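Local coordinates for pyroglutatmate porin OpdO (PDB 3SZV), which probably forms a diffusion channel across the outer membrane of Pseudomonas aeruginosa, as a porin of the OprD family of outer-membrane carboxylate channels, at residues K130-S135 with D293-N298; L209-L214 with R219-G224; V341-A346 with R380-N385. All blocks are in the same frame, centred on the assembly; numbering follows the deposited sequence. Where two conformers were deposited one is given.

Interaction 1 of 3, residues K130-S135 with D293-N298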
loop_
_atom_site.group_PDB
_atom_site.type_symbol
_atom_site.label_atom_id
_atom_site.label_comp_id
_atom_site.label_asym_id
_atom_site.label_seq_id
_atom_site.Cartn_x
_atom_site.Cartn_y
_atom_site.Cartn_z
ATOM N N LYS A 130 4.767 -1.226 -3.510
ATOM C CA LYS A 130 4.233 0.107 -3.272
ATOM C C LYS A 130 4.961 1.102 -4.163
ATOM O O LYS A 130 6.189 1.069 -4.287
ATOM C CB LYS A 130 4.463 0.528 -1.813
ATOM C CG LYS A 130 4.041 -0.476 -0.750
ATOM C CD LYS A 130 2.540 -0.631 -0.666
ATOM C CE LYS A 130 2.200 -1.533 0.530
ATOM N NZ LYS A 130 0.731 -1.608 0.804
ATOM N N SER A 131 4.206 1.995 -4.781
ATOM C CA SER A 131 4.776 3.080 -5.577
ATOM C C SER A 131 3.734 4.179 -5.679
ATOM O O SER A 131 2.548 3.922 -5.463
ATOM C CB SER A 131 5.187 2.609 -6.981
ATOM O OG SER A 131 4.067 2.377 -7.823
ATOM N N PRO A 132 4.146 5.398 -6.031
ATOM C CA PRO A 132 3.154 6.476 -6.048
ATOM C C PRO A 132 1.951 6.167 -6.938
ATOM O O PRO A 132 0.818 6.471 -6.525
ATOM C CB PRO A 132 3.962 7.673 -6.571
ATOM C CG PRO A 132 5.349 7.404 -6.015
ATOM C CD PRO A 132 5.526 5.912 -6.195
ATOM N N LEU A 133 2.155 5.592 -8.116
ATOM C CA LEU A 133 1.046 5.415 -9.065
ATOM C C LEU A 133 0.316 4.088 -8.932
ATOM O O LEU A 133 -0.744 3.910 -9.537
ATOM C CB LEU A 133 1.527 5.612 -10.507
ATOM C CG LEU A 133 2.049 7.026 -10.773
ATOM C CD1 LEU A 133 2.477 7.099 -12.239
ATOM C CD2 LEU A 133 0.997 8.102 -10.488
ATOM N N VAL A 134 0.887 3.154 -8.176
ATOM C CA VAL A 134 0.212 1.882 -7.925
ATOM C C VAL A 134 0.790 1.210 -6.703
ATOM O O VAL A 134 2.007 1.015 -6.602
ATOM C CB VAL A 134 0.260 0.958 -9.151
ATOM C CG1 VAL A 134 1.697 0.682 -9.606
ATOM C CG2 VAL A 134 -0.432 -0.363 -8.824
ATOM N N SER A 135 -0.088 0.893 -5.754
ATOM C CA SER A 135 0.319 0.233 -4.511
ATOM C C SER A 135 -0.632 -0.893 -4.170
ATOM O O SER A 135 -1.840 -0.674 -4.045
ATOM C CB SER A 135 0.306 1.220 -3.344
ATOM O OG SER A 135 1.344 2.203 -3.455
ATOM N N ASP A 293 -4.298 0.845 -3.212
ATOM C CA ASP A 293 -4.166 1.978 -2.295
ATOM C C ASP A 293 -3.731 3.243 -3.033
ATOM O O ASP A 293 -2.728 3.231 -3.756
ATOM C CB ASP A 293 -3.120 1.684 -1.209
ATOM C CG ASP A 293 -3.586 0.681 -0.179
ATOM O OD1 ASP A 293 -4.753 0.247 -0.220
ATOM O OD2 ASP A 293 -2.767 0.357 0.704
ATOM N N PRO A 294 -4.456 4.345 -2.839
ATOM C CA PRO A 294 -4.050 5.603 -3.476
ATOM C C PRO A 294 -2.939 6.264 -2.679
ATOM O O PRO A 294 -2.927 6.172 -1.443
ATOM C CB PRO A 294 -5.339 6.443 -3.418
ATOM C CG PRO A 294 -6.006 5.995 -2.122
ATOM C CD PRO A 294 -5.690 4.489 -2.037
ATOM N N TYR A 295 -2.034 6.968 -3.366
ATOM C CA TYR A 295 -0.899 7.587 -2.686
ATOM C C TYR A 295 -1.250 9.002 -2.226
ATOM O O TYR A 295 -0.594 9.986 -2.595
ATOM C CB TYR A 295 0.322 7.585 -3.609
ATOM C CG TYR A 295 1.650 7.722 -2.901
ATOM C CD1 TYR A 295 2.039 6.807 -1.938
ATOM C CD2 TYR A 295 2.536 8.739 -3.229
ATOM C CE1 TYR A 295 3.276 6.921 -1.304
ATOM C CE2 TYR A 295 3.764 8.859 -2.612
ATOM C CZ TYR A 295 4.123 7.957 -1.642
ATOM O OH TYR A 295 5.351 8.080 -1.018
ATOM N N LEU A 296 -2.276 9.070 -1.384
ATOM C CA LEU A 296 -2.806 10.340 -0.881
ATOM C C LEU A 296 -2.439 10.500 0.576
ATOM O O LEU A 296 -2.567 9.555 1.355
ATOM C CB LEU A 296 -4.325 10.384 -1.030
ATOM C CG LEU A 296 -4.826 10.431 -2.478
ATOM C CD1 LEU A 296 -6.336 10.205 -2.506
ATOM C CD2 LEU A 296 -4.458 11.769 -3.160
ATOM N N VAL A 297 -1.972 11.683 0.952
ATOM C CA VAL A 297 -1.537 11.881 2.334
ATOM C C VAL A 297 -2.667 11.686 3.341
ATOM O O VAL A 297 -2.408 11.294 4.482
ATOM C CB VAL A 297 -0.837 13.258 2.572
ATOM C CG1 VAL A 297 0.411 13.427 1.670
ATOM C CG2 VAL A 297 -1.828 14.436 2.426
ATOM N N ASN A 298 -3.913 11.978 2.943
ATOM C CA ASN A 298 -5.034 11.833 3.862
ATOM C C ASN A 298 -5.879 10.575 3.636
ATOM O O ASN A 298 -7.014 10.487 4.098
ATOM C CB ASN A 298 -5.906 13.104 3.844
ATOM C CG ASN A 298 -5.214 14.301 4.507
ATOM O OD1 ASN A 298 -4.183 14.163 5.179
ATOM N ND2 ASN A 298 -5.799 15.487 4.333
HETATM O O HOH W 1 -0.204 1.078 0.711
HETATM O O HOH W 2 -1.838 7.110 -6.271
HETATM O O HOH W 3 -2.714 2.117 -6.271
HETATM O O HOH W 4 -0.173 4.151 -4.610
#
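K130 reaches across to D293 through a bridging water rather than directly: NZ and OD2 stay 4.0 Å apart, and water 1 accepts from K130 NZ while donating to D293 OD2. A bend at chi2 (-69°) turns the lysine chain across toward D293 and sets NZ beside this water. Both charged groups have further partners, NZ on the carbonyl of A136 and D293 OD1 on N137 ND2. Within the loop, S131 OG donates to V134 O at 2.8 Å. P132 makes the apolar half of the contact. Its CA sits over one face of the Y295 ring, 4.0 Å from the centroid, a CH-pi contact, while its CB lies 3.8 Å from Y295 CD2, the two side chains running side by side in the same direction. The proline carbonyl joins the tyrosine backbone through water 2, which donates to P132 O and accepts from Y295 N. At S135 the backbones meet directly: D293 N donates to S135 O at 3.0 Å, almost straight (178°) and in the carbonyl plane. Water 3 joins the same pair, accepting from S135 N and donating to D293 O, and water 4 lies within hydrogen-bonding distance of both S135 OG and D293 O. These are two loops meeting near the centre of the chain, consistent with the inward-folded loops that narrow OprD-family channels. L133 and V134 pack on F192 of strand 186-200, P132 lies on F222 of strand 218-230, and Y295 makes a cation-pi contact with R242 of strand 236-248.

Interaction 2 of 3, residues L209-L214 with R219-G224. With C8E ((hydroxyethyloxy)tri(ethyloxy)octane), chain I; C8E ((hydroxyethyloxy)tri(ethyloxy)octane), chain B; C8E ((hydroxyethyloxy)tri(ethyloxy)octane), chain H.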
loop_
_atom_site.group_PDB
_atom_site.type_symbol
_atom_site.label_atom_id
_atom_site.label_comp_id
_atom_site.label_asym_id
_atom_site.label_seq_id
_atom_site.Cartn_x
_atom_site.Cartn_y
_atom_site.Cartn_z
ATOM N N LEU A 209 9.566 11.460 -9.611
ATOM C CA LEU A 209 8.712 11.706 -10.768
ATOM C C LEU A 209 8.311 10.354 -11.352
ATOM O O LEU A 209 9.181 9.560 -11.748
ATOM C CB LEU A 209 9.459 12.560 -11.802
ATOM C CG LEU A 209 8.661 12.950 -13.042
ATOM C CD1 LEU A 209 7.539 13.917 -12.666
ATOM C CD2 LEU A 209 9.582 13.566 -14.069
ATOM N N HIS A 210 7.006 10.087 -11.390
ATOM C CA HIS A 210 6.465 8.819 -11.893
ATOM C C HIS A 210 5.390 9.109 -12.922
ATOM O O HIS A 210 4.565 10.008 -12.729
ATOM C CB HIS A 210 5.864 7.995 -10.753
ATOM C CG HIS A 210 6.894 7.456 -9.806
ATOM N ND1 HIS A 210 7.129 6.106 -9.646
ATOM C CD2 HIS A 210 7.782 8.092 -9.004
ATOM C CE1 HIS A 210 8.103 5.933 -8.769
ATOM N NE2 HIS A 210 8.508 7.116 -8.356
ATOM N N GLN A 211 5.379 8.348 -14.003
ATOM C CA GLN A 211 4.408 8.556 -15.066
ATOM C C GLN A 211 3.794 7.217 -15.436
ATOM O O GLN A 211 4.508 6.225 -15.605
ATOM C CB GLN A 211 5.124 9.163 -16.263
ATOM C CG GLN A 211 4.255 9.454 -17.463
ATOM C CD GLN A 211 5.010 10.238 -18.522
ATOM O OE1 GLN A 211 5.730 11.190 -18.210
ATOM N NE2 GLN A 211 4.868 9.830 -19.775
ATOM N N GLY A 212 2.477 7.179 -15.571
ATOM C CA GLY A 212 1.793 5.911 -15.746
ATOM C C GLY A 212 0.512 6.026 -16.542
ATOM O O GLY A 212 0.021 7.120 -16.815
ATOM N N ARG A 213 -0.025 4.872 -16.910
ATOM C CA ARG A 213 -1.224 4.800 -17.721
ATOM C C ARG A 213 -1.984 3.541 -17.369
ATOM O O ARG A 213 -1.424 2.436 -17.396
ATOM C CB ARG A 213 -0.846 4.768 -19.206
ATOM C CG ARG A 213 -2.019 4.541 -20.149
ATOM C CD ARG A 213 -1.569 4.361 -21.594
ATOM N NE ARG A 213 -0.895 3.080 -21.794
ATOM C CZ ARG A 213 -0.450 2.637 -22.964
ATOM N NH1 ARG A 213 -0.611 3.371 -24.063
ATOM N NH2 ARG A 213 0.156 1.457 -23.037
ATOM N N LEU A 214 -3.256 3.705 -17.024
ATOM C CA LEU A 214 -4.176 2.578 -16.970
ATOM C C LEU A 214 -4.874 2.593 -18.330
ATOM O O LEU A 214 -5.777 3.414 -18.578
ATOM C CB LEU A 214 -5.153 2.738 -15.815
ATOM C CG LEU A 214 -6.086 1.557 -15.536
ATOM C CD1 LEU A 214 -5.281 0.284 -15.244
ATOM C CD2 LEU A 214 -6.995 1.866 -14.371
ATOM N N ARG A 219 -4.404 8.478 -17.796
ATOM C CA ARG A 219 -2.967 8.704 -17.693
ATOM C C ARG A 219 -2.761 9.527 -16.432
ATOM O O ARG A 219 -3.557 10.418 -16.130
ATOM C CB ARG A 219 -2.442 9.492 -18.894
ATOM C CG ARG A 219 -2.696 8.844 -20.245
ATOM C CD ARG A 219 -2.363 9.820 -21.390
ATOM N NE ARG A 219 -2.715 9.246 -22.680
ATOM C CZ ARG A 219 -2.465 9.829 -23.848
ATOM N NH1 ARG A 219 -1.851 11.004 -23.884
ATOM N NH2 ARG A 219 -2.820 9.235 -24.979
ATOM N N GLN A 220 -1.686 9.267 -15.703
ATOM C CA GLN A 220 -1.418 10.014 -14.482
ATOM C C GLN A 220 0.077 10.212 -14.287
ATOM O O GLN A 220 0.866 9.300 -14.526
ATOM C CB GLN A 220 -2.007 9.274 -13.286
ATOM C CG GLN A 220 -1.994 10.045 -11.970
ATOM C CD GLN A 220 -2.713 9.279 -10.887
ATOM O OE1 GLN A 220 -2.488 8.090 -10.718
ATOM N NE2 GLN A 220 -3.615 9.946 -10.165
ATOM N N THR A 221 0.460 11.409 -13.866
ATOM C CA THR A 221 1.845 11.715 -13.536
ATOM C C THR A 221 1.896 12.248 -12.122
ATOM O O THR A 221 1.023 13.024 -11.721
ATOM C CB THR A 221 2.424 12.738 -14.507
ATOM O OG1 THR A 221 2.382 12.180 -15.828
ATOM C CG2 THR A 221 3.883 13.091 -14.146
ATOM N N PHE A 222 2.907 11.819 -11.370
ATOM C CA PHE A 222 3.113 12.196 -9.971
ATOM C C PHE A 222 4.489 12.821 -9.810
ATOM O O PHE A 222 5.490 12.291 -10.307
ATOM C CB PHE A 222 3.019 10.947 -9.074
ATOM C CG PHE A 222 3.540 11.148 -7.659
ATOM C CD1 PHE A 222 2.676 11.502 -6.639
ATOM C CD2 PHE A 222 4.892 10.999 -7.364
ATOM C CE1 PHE A 222 3.150 11.697 -5.339
ATOM C CE2 PHE A 222 5.372 11.181 -6.071
ATOM C CZ PHE A 222 4.497 11.530 -5.059
ATOM N N ALA A 223 4.541 13.956 -9.125
ATOM C CA ALA A 223 5.812 14.530 -8.698
ATOM C C ALA A 223 5.789 14.645 -7.188
ATOM O O ALA A 223 4.767 14.991 -6.601
ATOM C CB ALA A 223 6.033 15.898 -9.343
ATOM N N GLY A 224 6.916 14.358 -6.552
ATOM C CA GLY A 224 6.993 14.432 -5.107
ATOM C C GLY A 224 8.333 14.960 -4.640
ATOM O O GLY A 224 9.344 14.822 -5.326
HETATM C C4 C8E I . -0.035 11.834 -17.353
HETATM C C5 C8E I . 0.774 11.065 -18.393
HETATM C C6 C8E I . 0.977 9.627 -17.928
HETATM C C7 C8E I . 0.921 8.638 -19.079
HETATM C C8 C8E I . 2.175 8.647 -19.942
HETATM O O9 C8E I . 2.443 7.330 -20.385
HETATM C C10 C8E I . 2.782 6.448 -19.336
HETATM C C11 C8E I . 4.132 5.858 -19.723
HETATM O O12 C8E I . 4.690 5.013 -18.748
HETATM C C13 C8E I . 5.642 4.168 -19.358
HETATM C C14 C8E I . 5.713 2.809 -18.672
HETATM O O15 C8E I . 6.866 2.137 -19.130
HETATM C C16 C8E I . 6.731 0.734 -19.156
HETATM C C17 C8E I . 7.545 0.138 -18.005
HETATM O O18 C8E I . 7.591 -1.271 -18.079
HETATM C C19 C8E I . 8.898 -1.788 -17.942
HETATM C C20 C8E I . 8.923 -2.839 -16.835
HETATM O O21 C8E I . 9.163 -4.113 -17.393
HETATM C C3 C8E B . 7.119 7.158 -18.610
HETATM C C4 C8E B . 8.560 7.621 -18.431
HETATM C C5 C8E B . 8.710 8.498 -17.193
HETATM C C6 C8E B . 10.180 8.698 -16.848
HETATM C C7 C8E B . 10.391 8.646 -15.343
HETATM C C8 C8E B . 10.926 9.962 -14.800
HETATM O O9 C8E B . 12.228 9.756 -14.302
HETATM C C10 C8E B . 12.798 10.943 -13.798
HETATM C C11 C8E B . 13.040 10.717 -12.308
HETATM O O12 C8E B . 14.057 11.560 -11.813
HETATM C C13 C8E B . 13.865 11.844 -10.444
HETATM C C14 C8E B . 13.919 13.344 -10.199
HETATM O O15 C8E B . 12.603 13.834 -10.272
HETATM C C16 C8E B . 12.511 15.141 -10.785
HETATM C C17 C8E B . 11.217 15.732 -10.240
HETATM O O18 C8E B . 11.461 16.535 -9.109
HETATM C C19 C8E B . 10.333 17.328 -8.816
HETATM C C20 C8E B . 10.251 17.628 -7.325
HETATM O O21 C8E B . 9.476 18.795 -7.155
HETATM O O12 C8E H . -0.662 23.772 -5.343
HETATM C C13 C8E H . 0.233 23.068 -6.172
HETATM C C14 C8E H . 1.575 22.857 -5.472
HETATM O O15 C8E H . 2.210 21.736 -6.054
HETATM C C16 C8E H . 3.104 21.061 -5.195
HETATM C C17 C8E H . 4.475 20.976 -5.857
HETATM O O18 C8E H . 5.333 20.140 -5.107
HETATM C C19 C8E H . 5.131 18.770 -5.370
HETATM C C20 C8E H . 6.388 18.178 -6.010
HETATM O O21 C8E H . 7.230 19.217 -6.456
#
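Backbone hydrogen bonds join the two strands at H210 with F222 and at G212 with Q220, the hydrogen-bonded pairs of an antiparallel register whose segment axes run at 170°. H210 N donates to F222 O at 2.9 Å and F222 N to H210 O at 2.8 Å. G212 N donates to Q220 O at 2.9 Å; the return bond from Q220 N to G212 O is less certain, since that oxygen lies too close to a detergent chain in the model. CA-H...O contacts accompany them, among them L209 CA to F222 O at 3.3 Å. The non-hydrogen-bonded pairs L209-A223, Q211-T221 and R213-R219 put their side chains on one face. There L209 CG lies anti to its own nitrogen (chi1 -177°), bringing CD1 over the other strand to 4.0 Å from T221 CG2 and 4.2 Å from A223 CB. On the other face the H210 and F222 side chains approach obliquely, CD2 to CD2 at 4.4 Å. On the L209 face R219 NE forms a salt bridge with D249. H210 NE2, on the other face, is bound to D198. Detergent also covers the face with L209, the C8E of chain B passing within 3.7 Å of Q211 CB with its C3. F222, by contrast, meets Y295 of an inner loop. One face against detergent and the other against loops inside the barrel is characteristic of a hairpin in the wall of an outer-membrane beta-barrel, consistent with a lipid-facing outer side.

Interaction 3 of 3, residues V341-A346 with R380-N385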
loop_
_atom_site.group_PDB
_atom_site.type_symbol
_atom_site.label_atom_id
_atom_site.label_comp_id
_atom_site.label_asym_id
_atom_site.label_seq_id
_atom_site.Cartn_x
_atom_site.Cartn_y
_atom_site.Cartn_z
ATOM N N VAL A 341 -16.581 19.456 -0.896
ATOM C CA VAL A 341 -16.874 18.334 -1.781
ATOM C C VAL A 341 -18.046 18.662 -2.706
ATOM O O VAL A 341 -19.071 19.186 -2.268
ATOM C CB VAL A 341 -17.145 17.041 -0.994
ATOM C CG1 VAL A 341 -17.556 15.906 -1.936
ATOM C CG2 VAL A 341 -15.911 16.657 -0.185
ATOM N N ALA A 342 -17.895 18.354 -3.988
ATOM C CA ALA A 342 -18.975 18.577 -4.941
ATOM C C ALA A 342 -20.201 17.715 -4.616
ATOM O O ALA A 342 -20.103 16.493 -4.412
ATOM C CB ALA A 342 -18.500 18.335 -6.363
ATOM N N ARG A 343 -21.346 18.374 -4.513
ATOM C CA ARG A 343 -22.623 17.691 -4.432
ATOM C C ARG A 343 -23.436 18.320 -5.541
ATOM O O ARG A 343 -23.956 19.426 -5.395
ATOM C CB ARG A 343 -23.293 17.903 -3.063
ATOM C CG ARG A 343 -22.459 17.390 -1.879
ATOM C CD ARG A 343 -23.305 17.113 -0.632
ATOM N NE ARG A 343 -23.997 18.305 -0.148
ATOM C CZ ARG A 343 -24.905 18.304 0.826
ATOM N NH1 ARG A 343 -25.246 17.170 1.422
ATOM N NH2 ARG A 343 -25.481 19.440 1.191
ATOM N N GLY A 344 -23.521 17.639 -6.677
ATOM C CA GLY A 344 -24.126 18.245 -7.846
ATOM C C GLY A 344 -23.365 19.518 -8.167
ATOM O O GLY A 344 -22.124 19.524 -8.170
ATOM N N ALA A 345 -24.102 20.599 -8.388
ATOM C CA ALA A 345 -23.520 21.886 -8.751
ATOM C C ALA A 345 -23.071 22.698 -7.535
ATOM O O ALA A 345 -22.551 23.805 -7.681
ATOM C CB ALA A 345 -24.507 22.687 -9.595
ATOM N N ALA A 346 -23.282 22.155 -6.338
ATOM C CA ALA A 346 -22.827 22.813 -5.115
ATOM C C ALA A 346 -21.500 22.224 -4.640
ATOM O O ALA A 346 -21.053 21.190 -5.136
ATOM C CB ALA A 346 -23.866 22.682 -4.017
ATOM N N ARG A 380 -18.384 10.292 9.444
ATOM C CA ARG A 380 -19.645 11.032 9.326
ATOM C C ARG A 380 -19.570 11.917 8.096
ATOM O O ARG A 380 -18.580 12.605 7.876
ATOM C CB ARG A 380 -19.919 11.895 10.560
ATOM C CG ARG A 380 -20.037 11.107 11.858
ATOM C CD ARG A 380 -21.189 10.124 11.821
ATOM N NE ARG A 380 -21.313 9.393 13.083
ATOM C CZ ARG A 380 -21.002 8.111 13.263
ATOM N NH1 ARG A 380 -20.533 7.369 12.261
ATOM N NH2 ARG A 380 -21.157 7.562 14.456
ATOM N N SER A 381 -20.625 11.914 7.297
ATOM C CA SER A 381 -20.612 12.615 6.021
ATOM C C SER A 381 -22.007 13.098 5.653
ATOM O O SER A 381 -22.992 12.494 6.056
ATOM C CB SER A 381 -20.101 11.661 4.940
ATOM O OG SER A 381 -20.117 12.248 3.649
ATOM N N ASN A 382 -22.083 14.162 4.866
ATOM C CA ASN A 382 -23.379 14.592 4.349
ATOM C C ASN A 382 -23.571 14.180 2.892
ATOM O O ASN A 382 -24.528 14.607 2.246
ATOM C CB ASN A 382 -23.630 16.099 4.553
ATOM C CG ASN A 382 -22.755 16.978 3.668
ATOM O OD1 ASN A 382 -21.950 16.489 2.877
ATOM N ND2 ASN A 382 -22.923 18.292 3.798
ATOM N N PHE A 383 -22.672 13.347 2.378
ATOM C CA PHE A 383 -22.811 12.840 1.013
ATOM C C PHE A 383 -22.596 11.337 0.881
ATOM O O PHE A 383 -22.545 10.805 -0.228
ATOM C CB PHE A 383 -21.916 13.606 0.029
ATOM C CG PHE A 383 -20.447 13.517 0.337
ATOM C CD1 PHE A 383 -19.851 14.446 1.173
ATOM C CD2 PHE A 383 -19.662 12.521 -0.223
ATOM C CE1 PHE A 383 -18.492 14.374 1.453
ATOM C CE2 PHE A 383 -18.298 12.444 0.044
ATOM C CZ PHE A 383 -17.712 13.368 0.893
ATOM N N ALA A 384 -22.477 10.655 2.012
ATOM C CA ALA A 384 -22.284 9.215 2.003
ATOM C C ALA A 384 -22.781 8.613 3.306
ATOM O O ALA A 384 -23.290 9.322 4.174
ATOM C CB ALA A 384 -20.814 8.874 1.776
ATOM N N ASN A 385 -22.623 7.299 3.435
ATOM C CA ASN A 385 -23.091 6.573 4.606
ATOM C C ASN A 385 -22.244 6.831 5.848
ATOM O O ASN A 385 -21.025 6.687 5.812
ATOM C CB ASN A 385 -23.122 5.070 4.311
#
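The backbone O of N382 receives R343 NH1 at 2.8 Å, a bond weakened by its bent N-H...O angle of 128°. The same guanidinium lies almost flat on the N382 amide: the planes are 8° apart, and N382 ND2 sits over one face of the guanidinium, toward its rim, with R343 NH1 3.4 Å from N382 CG. Both stacked groups are also held by strand 346-361. R343 NE forms a salt bridge with D348, whereas N382 OD1 accepts from K350 N and ND2 donates to D348 O, so that strand fixes how the two planes are turned. Farther back along the arginine, CD packs 3.8 Å from F383 CB. V341 CG1 comes over one face of the F383 ring, 3.9 Å from the centroid, a CH-pi contact. With CG set between its backbone N and carbonyl carbon (chi1 61°), F383 turns its ring back toward V341. In one of the two conformers of S381, OG accepts from F383 N at 3.1 Å, an ST turn where strand 371-381 ends. Within 341-346, R343 N to A346 O and A346 N to R343 O close a type II' turn, with G344 at positive phi. Such a two-residue turn is characteristic of a tight beta-hairpin; here it joins neighbouring barrel strands, and the contact reaches across strand 346-361 to the start of the next connection.

From the N terminus, the loop after strand 120-124 supplies 130-135, and interaction 1 closes only when the chain reaches the loop before strand 311-320. Interaction 2 is nested within that long excursion, a hairpin closed over four intervening residues. The two touch: L133 packs on G212 and Q220, so the inner loops are tied to the barrel wall at strands 205-214 and 218-230. Interaction 3 follows in series, closing the path over strand 346-361 near the end of the chain; its nearest atoms are about 11 Å from interaction 1 and about 17 Å from interaction 2. It joins the ends of strands 329-343 and 371-381 across strand 346-361.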